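Local coordinates for protein putative NADH dehydrogenase/NAD(P)H nitroreductase (Parabacteroides distasonis, PDB 3M5K) that binds flavin mononucleotide and is probably an FMN-dependent oxidoreductase of the nitroreductase family, at residues R24-E29 / T77-V82; V117-Y122 / L144-V149. All coordinates share one frame; numbering follows the deposited sequence. Where two conformers were deposited one is given.

Contact 1. Residues R24-E29 / T77-V82; sequences RPVEKE and TRQAIV
Gln79 reaches out from strand 79-86 and meets Val26 at about a right angle. Its CG sits in the crowded position between the backbone N and the carbonyl carbon (chi1 60°), and the chain bends at chi2 (-81°). This folded shape brings the amide up against the backbone of the loop before helix 28-39. Val26 N donates to Gln79 OE1 at 3.0 Å, and the bond is nearly straight at the hydrogen, 172°. The donor stands above the plane of the amide rather than on a lone pair. Beside this bond, Val26 CG2 packs on Gln79 NE2 at 3.6 Å, and Gln79 OE1 lies 3.5 Å from Pro25 CA. Gln79 NE2 has its own partners: the carbonyl of Val149 on the neighbouring strand 141-150, and a water oxygen at 3.0 Å. That water also donates to Arg24 O and accepts from Arg78 N, so it ties both backbones together.

Pro25 and Arg78 lie side by side and point the same way. Arg78 runs extended from CG to NE, and Arg78 CD rests on Pro25 CD at 3.8 Å. Its guanidinium turns to Asp23, with which it forms a salt bridge. Val26 is buried against Ile31 of helix 28-39 and Leu114, while Pro25 and Arg78 are exposed. Glu27, next in the chain, takes the N-cap position of helix 28-39, so the bonded Val26 stands one residue before the cap. An alanine in place of Gln79 would probably loosen this loop, because Val26 N would lose its acceptor and the water one of its donors. The one amide serves the loop with its oxygen and the sheet with its nitrogen, so the link rests on one directional hydrogen bond and a bridging water, with the Pro25-Arg78 packing beside them.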
ATOM      1  N   ARG A  24      16.737  -3.776 -22.124  0.50 43.46           N
ATOM      2  CA  ARG A  24      16.066  -5.055 -22.332  0.50 44.59           C
ATOM      3  C   ARG A  24      14.673  -5.148 -21.701  0.50 44.31           C
ATOM      4  O   ARG A  24      14.452  -4.622 -20.614  0.50 43.59           O
ATOM      5  CB  ARG A  24      16.938  -6.216 -21.844  0.50 45.51           C
ATOM      6  CG  ARG A  24      17.235  -6.284 -20.347  0.50 46.43           C
ATOM      7  CD  ARG A  24      17.756  -7.687 -20.000  0.50 46.48           C
ATOM      8  NE  ARG A  24      18.206  -7.831 -18.614  0.50 47.77           N
ATOM      9  CZ  ARG A  24      19.346  -7.346 -18.126  0.50 47.10           C
ATOM     10  NH1 ARG A  24      20.175  -6.651 -18.897  0.50 49.07           N
ATOM     11  NH2 ARG A  24      19.650  -7.542 -16.848  0.50 47.71           N
ATOM     12  N   PRO A  25      13.732  -5.826 -22.386  1.00 43.90           N
ATOM     13  CA  PRO A  25      12.390  -6.006 -21.812  1.00 42.48           C
ATOM     14  C   PRO A  25      12.385  -6.936 -20.601  1.00 40.95           C
ATOM     15  O   PRO A  25      13.307  -7.734 -20.396  1.00 40.05           O
ATOM     16  CB  PRO A  25      11.579  -6.630 -22.956  1.00 43.79           C
ATOM     17  CG  PRO A  25      12.581  -7.287 -23.831  1.00 44.89           C
ATOM     18  CD  PRO A  25      13.850  -6.462 -23.717  1.00 44.44           C
ATOM     19  N   VAL A  26      11.348  -6.796 -19.788  1.00 38.10           N
ATOM     20  CA  VAL A  26      11.159  -7.655 -18.639  1.00 33.72           C
ATOM     21  C   VAL A  26      10.368  -8.863 -19.117  1.00 34.24           C
ATOM     22  O   VAL A  26       9.392  -8.723 -19.850  1.00 34.27           O
ATOM     23  CB  VAL A  26      10.451  -6.894 -17.474  1.00 34.08           C
ATOM     24  CG1 VAL A  26      10.090  -7.857 -16.328  1.00 26.65           C
ATOM     25  CG2 VAL A  26      11.344  -5.705 -17.000  1.00 27.55           C
ATOM     26  N   GLU A  27      10.799 -10.043 -18.682  1.00 34.31           N
ATOM     27  CA  GLU A  27      10.171 -11.310 -19.044  1.00 36.52           C
ATOM     28  C   GLU A  27       8.698 -11.340 -18.630  1.00 36.83           C
ATOM     29  O   GLU A  27       8.328 -10.815 -17.565  1.00 34.38           O
ATOM     30  CB  GLU A  27      10.919 -12.465 -18.381  1.00 38.03           C
ATOM     31  CG  GLU A  27      12.420 -12.562 -18.777  1.00 43.60           C
ATOM     32  CD  GLU A  27      13.379 -11.803 -17.859  1.00 49.62           C
ATOM     33  OE1 GLU A  27      12.994 -10.787 -17.232  1.00 51.18           O
ATOM     34  OE2 GLU A  27      14.559 -12.220 -17.779  1.00 56.31           O
ATOM     35  N   LYS A  28       7.865 -11.957 -19.466  0.50 35.87           N
ATOM     36  CA  LYS A  28       6.431 -12.029 -19.210  0.50 36.40           C
ATOM     37  C   LYS A  28       6.103 -12.749 -17.893  0.50 35.97           C
ATOM     38  O   LYS A  28       5.114 -12.411 -17.237  0.50 34.95           O
ATOM     39  CB  LYS A  28       5.702 -12.686 -20.384  0.50 36.94           C
ATOM     40  CG  LYS A  28       5.965 -14.174 -20.530  0.50 39.01           C
ATOM     41  N   GLU A  29       6.940 -13.715 -17.504  1.00 35.52           N
ATOM     42  CA  GLU A  29       6.743 -14.462 -16.265  1.00 35.65           C
ATOM     43  C   GLU A  29       6.939 -13.537 -15.067  1.00 34.38           C
ATOM     44  O   GLU A  29       6.195 -13.624 -14.090  1.00 33.33           O
ATOM     45  CB  GLU A  29       7.702 -15.655 -16.140  1.00 34.26           C
ATOM     46  N   THR A  77      11.318   3.125 -21.188  1.00 31.25           N
ATOM     47  CA  THR A  77      11.058   1.746 -20.814  1.00 27.64           C
ATOM     48  C   THR A  77      10.237   1.061 -21.877  1.00 26.67           C
ATOM     49  O   THR A  77       9.577   1.726 -22.659  1.00 26.19           O
ATOM     50  CB  THR A  77      10.307   1.662 -19.444  1.00 31.61           C
ATOM     51  OG1 THR A  77      10.080   0.284 -19.117  1.00 27.36           O
ATOM     52  CG2 THR A  77       8.974   2.454 -19.471  1.00 26.64           C
ATOM     53  N   ARG A  78      10.278  -0.271 -21.890  1.00 26.27           N
ATOM     54  CA  ARG A  78       9.488  -1.047 -22.824  1.00 30.54           C
ATOM     55  C   ARG A  78       8.181  -1.498 -22.197  1.00 26.66           C
ATOM     56  O   ARG A  78       7.323  -2.039 -22.885  1.00 24.54           O
ATOM     57  CB  ARG A  78      10.282  -2.263 -23.315  1.00 31.46           C
ATOM     58  CG  ARG A  78      11.522  -1.904 -24.135  1.00 37.68           C
ATOM     59  CD  ARG A  78      12.231  -3.138 -24.628  1.00 43.00           C
ATOM     60  NE  ARG A  78      13.369  -2.787 -25.488  1.00 51.12           N
ATOM     61  CZ  ARG A  78      13.274  -2.397 -26.763  1.00 55.82           C
ATOM     62  NH1 ARG A  78      12.097  -2.323 -27.389  1.00 57.24           N
ATOM     63  NH2 ARG A  78      14.379  -2.095 -27.441  1.00 57.31           N
ATOM     64  N   GLN A  79       8.025  -1.299 -20.887  1.00 25.36           N
ATOM     65  CA  GLN A  79       6.820  -1.762 -20.212  1.00 24.13           C
ATOM     66  C   GLN A  79       6.489  -0.948 -18.956  1.00 22.65           C
ATOM     67  O   GLN A  79       7.376  -0.503 -18.205  1.00 22.49           O
ATOM     68  CB  GLN A  79       6.897  -3.265 -19.857  1.00 26.66           C
ATOM     69  CG  GLN A  79       8.066  -3.642 -18.931  1.00 28.64           C
ATOM     70  CD  GLN A  79       9.372  -3.801 -19.673  1.00 31.36           C
ATOM     71  OE1 GLN A  79       9.442  -4.604 -20.602  1.00 29.39           O
ATOM     72  NE2 GLN A  79      10.410  -3.061 -19.276  1.00 31.01           N
ATOM     73  N   ALA A  80       5.191  -0.769 -18.758  1.00 21.49           N
ATOM     74  CA  ALA A  80       4.653  -0.130 -17.562  1.00 20.44           C
ATOM     75  C   ALA A  80       3.356  -0.824 -17.193  1.00 19.80           C
ATOM     76  O   ALA A  80       2.644  -1.350 -18.052  1.00 21.10           O
ATOM     77  CB  ALA A  80       4.409   1.360 -17.810  1.00 20.54           C
ATOM     78  N   ILE A  81       3.034  -0.769 -15.907  1.00 18.91           N
ATOM     79  CA  ILE A  81       1.776  -1.270 -15.409  1.00 17.16           C
ATOM     80  C   ILE A  81       0.960  -0.123 -14.799  1.00 16.80           C
ATOM     81  O   ILE A  81       1.453   0.633 -13.953  1.00 19.24           O
ATOM     82  CB  ILE A  81       1.978  -2.375 -14.349  1.00 17.24           C
ATOM     83  CG1 ILE A  81       2.757  -3.552 -14.975  1.00 21.52           C
ATOM     84  CG2 ILE A  81       0.622  -2.837 -13.797  1.00 13.60           C
ATOM     85  CD1 ILE A  81       3.275  -4.599 -13.962  1.00 20.23           C
ATOM     86  N   VAL A  82      -0.282  -0.013 -15.238  1.00 17.19           N
ATOM     87  CA  VAL A  82      -1.228   0.997 -14.730  1.00 16.86           C
ATOM     88  C   VAL A  82      -2.226   0.333 -13.789  1.00 18.84           C
ATOM     89  O   VAL A  82      -2.980  -0.560 -14.205  1.00 17.42           O
ATOM     90  CB  VAL A  82      -1.948   1.717 -15.908  1.00 19.25           C
ATOM     91  CG1 VAL A  82      -2.964   2.766 -15.411  1.00 15.01           C
ATOM     92  CG2 VAL A  82      -0.856   2.387 -16.843  1.00 18.93           C
TER
HETATM   93  O   HOH W   1      12.689  -2.159 -21.079  1.00 42.46           O

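Contact 2. Residues V117-Y122 / L144-V149; sequences VWTAVY and LNVIPV. With FMN (flavin mononucleotide), chain C.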
ATOM      1  N   VAL A 117       8.853   2.566 -10.286  1.00 20.18           N
ATOM      2  CA  VAL A 117       8.504   3.812  -9.635  1.00 20.59           C
ATOM      3  C   VAL A 117       7.017   4.047  -9.775  1.00 18.40           C
ATOM      4  O   VAL A 117       6.433   3.845 -10.844  1.00 18.42           O
ATOM      5  CB  VAL A 117       9.276   5.051 -10.195  1.00 20.00           C
ATOM      6  CG1 VAL A 117       9.036   5.214 -11.729  1.00 20.56           C
ATOM      7  CG2 VAL A 117       8.915   6.345  -9.371  1.00 19.76           C
ATOM      8  N   TRP A 118       6.400   4.426  -8.663  1.00 18.75           N
ATOM      9  CA  TRP A 118       4.991   4.819  -8.631  1.00 16.92           C
ATOM     10  C   TRP A 118       4.889   6.269  -9.134  1.00 18.71           C
ATOM     11  O   TRP A 118       5.426   7.175  -8.496  1.00 19.14           O
ATOM     12  CB  TRP A 118       4.512   4.701  -7.194  1.00 20.25           C
ATOM     13  CG  TRP A 118       3.112   5.130  -6.873  1.00 19.16           C
ATOM     14  CD1 TRP A 118       2.377   6.163  -7.430  1.00 19.79           C
ATOM     15  CD2 TRP A 118       2.314   4.594  -5.818  1.00 19.82           C
ATOM     16  NE1 TRP A 118       1.163   6.254  -6.803  1.00 22.01           N
ATOM     17  CE2 TRP A 118       1.101   5.301  -5.809  1.00 20.84           C
ATOM     18  CE3 TRP A 118       2.520   3.567  -4.877  1.00 24.31           C
ATOM     19  CZ2 TRP A 118       0.071   5.013  -4.887  1.00 20.56           C
ATOM     20  CZ3 TRP A 118       1.490   3.289  -3.950  1.00 21.98           C
ATOM     21  CH2 TRP A 118       0.302   4.017  -3.973  1.00 19.10           C
ATOM     22  N   THR A 119       4.241   6.477 -10.275  1.00 17.41           N
ATOM     23  CA  THR A 119       3.977   7.839 -10.773  1.00 19.44           C
ATOM     24  C   THR A 119       2.487   8.101 -10.682  1.00 18.65           C
ATOM     25  O   THR A 119       1.671   7.302 -11.147  1.00 20.28           O
ATOM     26  CB  THR A 119       4.554   8.136 -12.189  1.00 18.50           C
ATOM     27  OG1 THR A 119       3.775   7.511 -13.220  1.00 21.40           O
ATOM     28  CG2 THR A 119       6.054   7.663 -12.263  1.00 17.80           C
ATOM     29  N   ALA A 120       2.140   9.228 -10.085  1.00 20.32           N
ATOM     30  CA  ALA A 120       0.742   9.507  -9.767  1.00 21.79           C
ATOM     31  C   ALA A 120      -0.088   9.804 -11.002  1.00 19.91           C
ATOM     32  O   ALA A 120       0.396  10.450 -11.935  1.00 20.73           O
ATOM     33  CB  ALA A 120       0.634  10.683  -8.784  1.00 23.24           C
ATOM     34  N   VAL A 121      -1.343   9.350 -10.999  1.00 19.28           N
ATOM     35  CA  VAL A 121      -2.337   9.799 -11.966  1.00 18.44           C
ATOM     36  C   VAL A 121      -3.464  10.506 -11.194  1.00 19.04           C
ATOM     37  O   VAL A 121      -3.461  11.732 -11.039  1.00 17.46           O
ATOM     38  CB  VAL A 121      -2.781   8.638 -12.899  1.00 18.82           C
ATOM     39  CG1 VAL A 121      -3.827   9.108 -13.883  1.00 15.08           C
ATOM     40  CG2 VAL A 121      -1.562   8.039 -13.622  1.00 18.34           C
ATOM     41  N   TYR A 122      -4.367   9.729 -10.602  1.00 19.15           N
ATOM     42  CA  TYR A 122      -5.245  10.217  -9.568  1.00 19.38           C
ATOM     43  C   TYR A 122      -4.392  10.859  -8.448  1.00 16.78           C
ATOM     44  O   TYR A 122      -3.313  10.327  -8.112  1.00 19.61           O
ATOM     45  CB  TYR A 122      -6.078   9.033  -8.997  1.00 18.74           C
ATOM     46  CG  TYR A 122      -6.952   9.375  -7.803  1.00 17.26           C
ATOM     47  CD1 TYR A 122      -8.292   9.712  -7.972  1.00 17.81           C
ATOM     48  CD2 TYR A 122      -6.456   9.294  -6.499  1.00 18.04           C
ATOM     49  CE1 TYR A 122      -9.119   9.986  -6.872  1.00 17.89           C
ATOM     50  CE2 TYR A 122      -7.250   9.555  -5.426  1.00 18.60           C
ATOM     51  CZ  TYR A 122      -8.581   9.908  -5.602  1.00 18.90           C
ATOM     52  OH  TYR A 122      -9.362  10.190  -4.499  1.00 21.29           O
ATOM     53  N   LEU A 144      -5.012   4.933 -10.937  1.00 15.83           N
ATOM     54  CA  LEU A 144      -4.357   5.422  -9.729  1.00 15.98           C
ATOM     55  C   LEU A 144      -2.963   5.956 -10.084  1.00 15.73           C
ATOM     56  O   LEU A 144      -2.536   6.997  -9.597  1.00 16.35           O
ATOM     57  CB  LEU A 144      -4.201   4.322  -8.664  1.00 16.09           C
ATOM     58  CG  LEU A 144      -3.504   4.793  -7.361  1.00 16.25           C
ATOM     59  CD1 LEU A 144      -4.268   5.990  -6.694  1.00 14.83           C
ATOM     60  CD2 LEU A 144      -3.398   3.567  -6.399  1.00 17.35           C
ATOM     61  N   ASN A 145      -2.257   5.190 -10.896  1.00 16.36           N
ATOM     62  CA  ASN A 145      -0.828   5.445 -11.161  1.00 17.76           C
ATOM     63  C   ASN A 145      -0.373   4.833 -12.474  1.00 16.88           C
ATOM     64  O   ASN A 145      -1.084   4.043 -13.067  1.00 17.73           O
ATOM     65  CB  ASN A 145       0.041   4.953  -9.979  1.00 17.29           C
ATOM     66  CG  ASN A 145      -0.211   3.495  -9.610  1.00 19.01           C
ATOM     67  OD1 ASN A 145      -0.510   2.660 -10.469  1.00 17.78           O
ATOM     68  ND2 ASN A 145      -0.121   3.186  -8.312  1.00 17.95           N
ATOM     69  N   VAL A 146       0.818   5.228 -12.926  1.00 18.57           N
ATOM     70  CA  VAL A 146       1.556   4.479 -13.921  1.00 19.13           C
ATOM     71  C   VAL A 146       2.849   4.028 -13.284  1.00 18.73           C
ATOM     72  O   VAL A 146       3.586   4.833 -12.687  1.00 19.98           O
ATOM     73  CB  VAL A 146       1.853   5.313 -15.238  1.00 20.05           C
ATOM     74  CG1 VAL A 146       2.566   4.398 -16.285  1.00 16.06           C
ATOM     75  CG2 VAL A 146       0.558   5.978 -15.780  1.00 18.63           C
ATOM     76  N   ILE A 147       3.149   2.751 -13.416  1.00 18.11           N
ATOM     77  CA  ILE A 147       4.359   2.177 -12.803  1.00 16.72           C
ATOM     78  C   ILE A 147       5.261   1.623 -13.919  1.00 17.34           C
ATOM     79  O   ILE A 147       5.087   0.500 -14.364  1.00 17.66           O
ATOM     80  CB  ILE A 147       4.040   1.043 -11.750  1.00 18.79           C
ATOM     81  CG1 ILE A 147       3.035   1.567 -10.682  1.00 17.32           C
ATOM     82  CG2 ILE A 147       5.328   0.509 -11.117  1.00 17.66           C
ATOM     83  CD1 ILE A 147       2.620   0.550  -9.627  1.00 15.77           C
ATOM     84  N   PRO A 148       6.223   2.444 -14.365  1.00 20.57           N
ATOM     85  CA  PRO A 148       7.222   1.890 -15.272  1.00 21.58           C
ATOM     86  C   PRO A 148       8.038   0.842 -14.528  1.00 19.68           C
ATOM     87  O   PRO A 148       8.285   0.970 -13.319  1.00 21.54           O
ATOM     88  CB  PRO A 148       8.085   3.085 -15.664  1.00 22.30           C
ATOM     89  CG  PRO A 148       7.419   4.303 -15.103  1.00 25.38           C
ATOM     90  CD  PRO A 148       6.451   3.860 -14.049  1.00 20.23           C
ATOM     91  N   VAL A 149       8.426  -0.193 -15.243  0.50 21.32           N
ATOM     92  CA  VAL A 149       9.292  -1.214 -14.690  0.50 22.16           C
ATOM     93  C   VAL A 149      10.417  -1.477 -15.686  0.50 24.47           C
ATOM     94  O   VAL A 149      10.307  -1.181 -16.884  0.50 23.15           O
ATOM     95  CB  VAL A 149       8.553  -2.537 -14.354  0.50 22.87           C
ATOM     96  CG1 VAL A 149       7.607  -2.360 -13.171  0.50 21.65           C
ATOM     97  CG2 VAL A 149       7.793  -3.058 -15.564  0.50 23.85           C
TER
HETATM   98  N1  FMN C 301       7.695   9.704  -8.637  1.00 25.41           N
HETATM   99  C2  FMN C 301       7.773  10.292  -9.892  1.00 30.87           C
HETATM  100  O2  FMN C 301       8.833  10.309 -10.531  1.00 28.20           O
HETATM  101  N3  FMN C 301       6.654  10.864 -10.454  1.00 26.46           N
HETATM  102  C4  FMN C 301       5.437  10.922  -9.810  1.00 25.53           C
HETATM  103  O4  FMN C 301       4.500  11.444 -10.394  1.00 20.82           O
HETATM  104  C4A FMN C 301       5.335  10.349  -8.530  1.00 25.23           C
HETATM  105  N5  FMN C 301       4.136  10.402  -7.810  1.00 25.47           N
HETATM  106  C5A FMN C 301       4.032   9.644  -6.648  1.00 22.51           C
HETATM  107  C6  FMN C 301       2.782   9.535  -6.044  1.00 22.33           C
HETATM  108  C7  FMN C 301       2.582   8.751  -4.904  1.00 24.39           C
HETATM  109  C7M FMN C 301       1.138   8.721  -4.379  1.00 23.99           C
HETATM  110  C8  FMN C 301       3.691   8.029  -4.339  1.00 24.24           C
HETATM  111  C8M FMN C 301       3.603   7.137  -3.113  1.00 19.34           C
HETATM  112  C9  FMN C 301       4.933   8.150  -4.935  1.00 19.74           C
HETATM  113  C9A FMN C 301       5.139   8.961  -6.107  1.00 23.02           C
HETATM  114  N10 FMN C 301       6.414   9.120  -6.721  1.00 24.86           N
HETATM  115  C10 FMN C 301       6.486   9.735  -7.962  1.00 23.77           C
HETATM  116  C1' FMN C 301       7.681   8.515  -6.174  1.00 25.22           C
HETATM  117  C2' FMN C 301       8.193   9.385  -5.016  1.00 29.21           C
HETATM  118  O2' FMN C 301       8.899  10.517  -5.510  1.00 26.94           O
HETATM  119  C3' FMN C 301       9.103   8.569  -4.082  1.00 26.50           C
HETATM  120  O3' FMN C 301       8.405   7.474  -3.507  1.00 26.03           O
HETATM  121  C4' FMN C 301       9.772   9.424  -3.012  1.00 28.00           C
HETATM  122  O4' FMN C 301      10.662  10.392  -3.592  1.00 25.99           O
HETATM  123  C5' FMN C 301      10.515   8.533  -2.017  1.00 26.40           C
HETATM  124  O5' FMN C 301      11.566   7.829  -2.656  1.00 22.89           O
HETATM  125  P   FMN C 301      11.674   6.220  -2.678  1.00 25.19           P
HETATM  126  O1P FMN C 301      11.759   5.761  -1.228  1.00 24.32           O
HETATM  127  O2P FMN C 301      10.490   5.602  -3.428  1.00 24.44           O
HETATM  128  O3P FMN C 301      12.922   5.894  -3.448  1.00 27.17           O
HETATM  129  O   HOH W   2      -1.256   7.862  -7.241  1.00 20.87           O
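Val146 O is gripped by two donors from Thr119. Thr119 OG1 donates to Val146 O at 2.7 Å, in the carbonyl plane and on a lone pair, and the backbone N bonds from above that plane. OG1 lies between its own backbone N and carbonyl carbon (chi1 75°), which sets both donors on the same oxygen. Val146 N returns a bond to Thr119 O, closing an antiparallel hydrogen-bonded pair. Val121 N donates to Leu144 O at 3.0 Å. A water takes the NE1 hydrogen of Trp118, at the ring edge and in its plane, and donates to the same Leu144 O. Val117 N to Pro148 O is weak, at 3.5 Å.

Ala120 N turns to the cofactor and donates to FMN O4 at 3.3 Å. The Trp118 ring is sandwiched: the methyl FMN C8M lies over one face, and Asn145 ND2 stands 3.5 Å above the other. The amide is turned 80° from the ring, and Ser102 OG and Val83 N hold its nitrogen and oxygen. Farther out, Val117 CG1 packs on Pro148 CD at 3.7 Å, while its CG2 touches FMN N1. Val121 CG2 meets Val146 CG2, also at 3.7 Å. Leu144 sends CD2 to Trp118 and CD1 to Tyr122.

The pair joins strand 115-120, outermost in this chain's sheet, to strand 141-150, whose other neighbour is strand 79-86. Helix 94-111 packs on Trp118 and Leu144, and helix 125-135 on Val121 and Val146. Pro42 of the second subunit touches Trp118, so this wall of the flavin pocket lies close to the dimer interface.

Contact 2 is buried near the centre of the chain, while contact 1 lies farther out and is partly exposed. They meet in one antiparallel sheet, where strand 79-86 runs beside strand 141-150. Ile81 O and Ile147 N, 2.8 Å apart, probably form one of the hydrogen bonds between them. Thr77 OG1 and Val149 O probably form another. Contact 1 fastens a loop to the segment that leads into strand 79-86, through one side-chain amide, a water and a proline-arginine contact. Contact 2 pairs two strands by backbone bonds and a threonine hydroxyl, and adds apolar packing over a much larger area. It also lines the FMN pocket, whereas contact 1 lies away from the annotated sites.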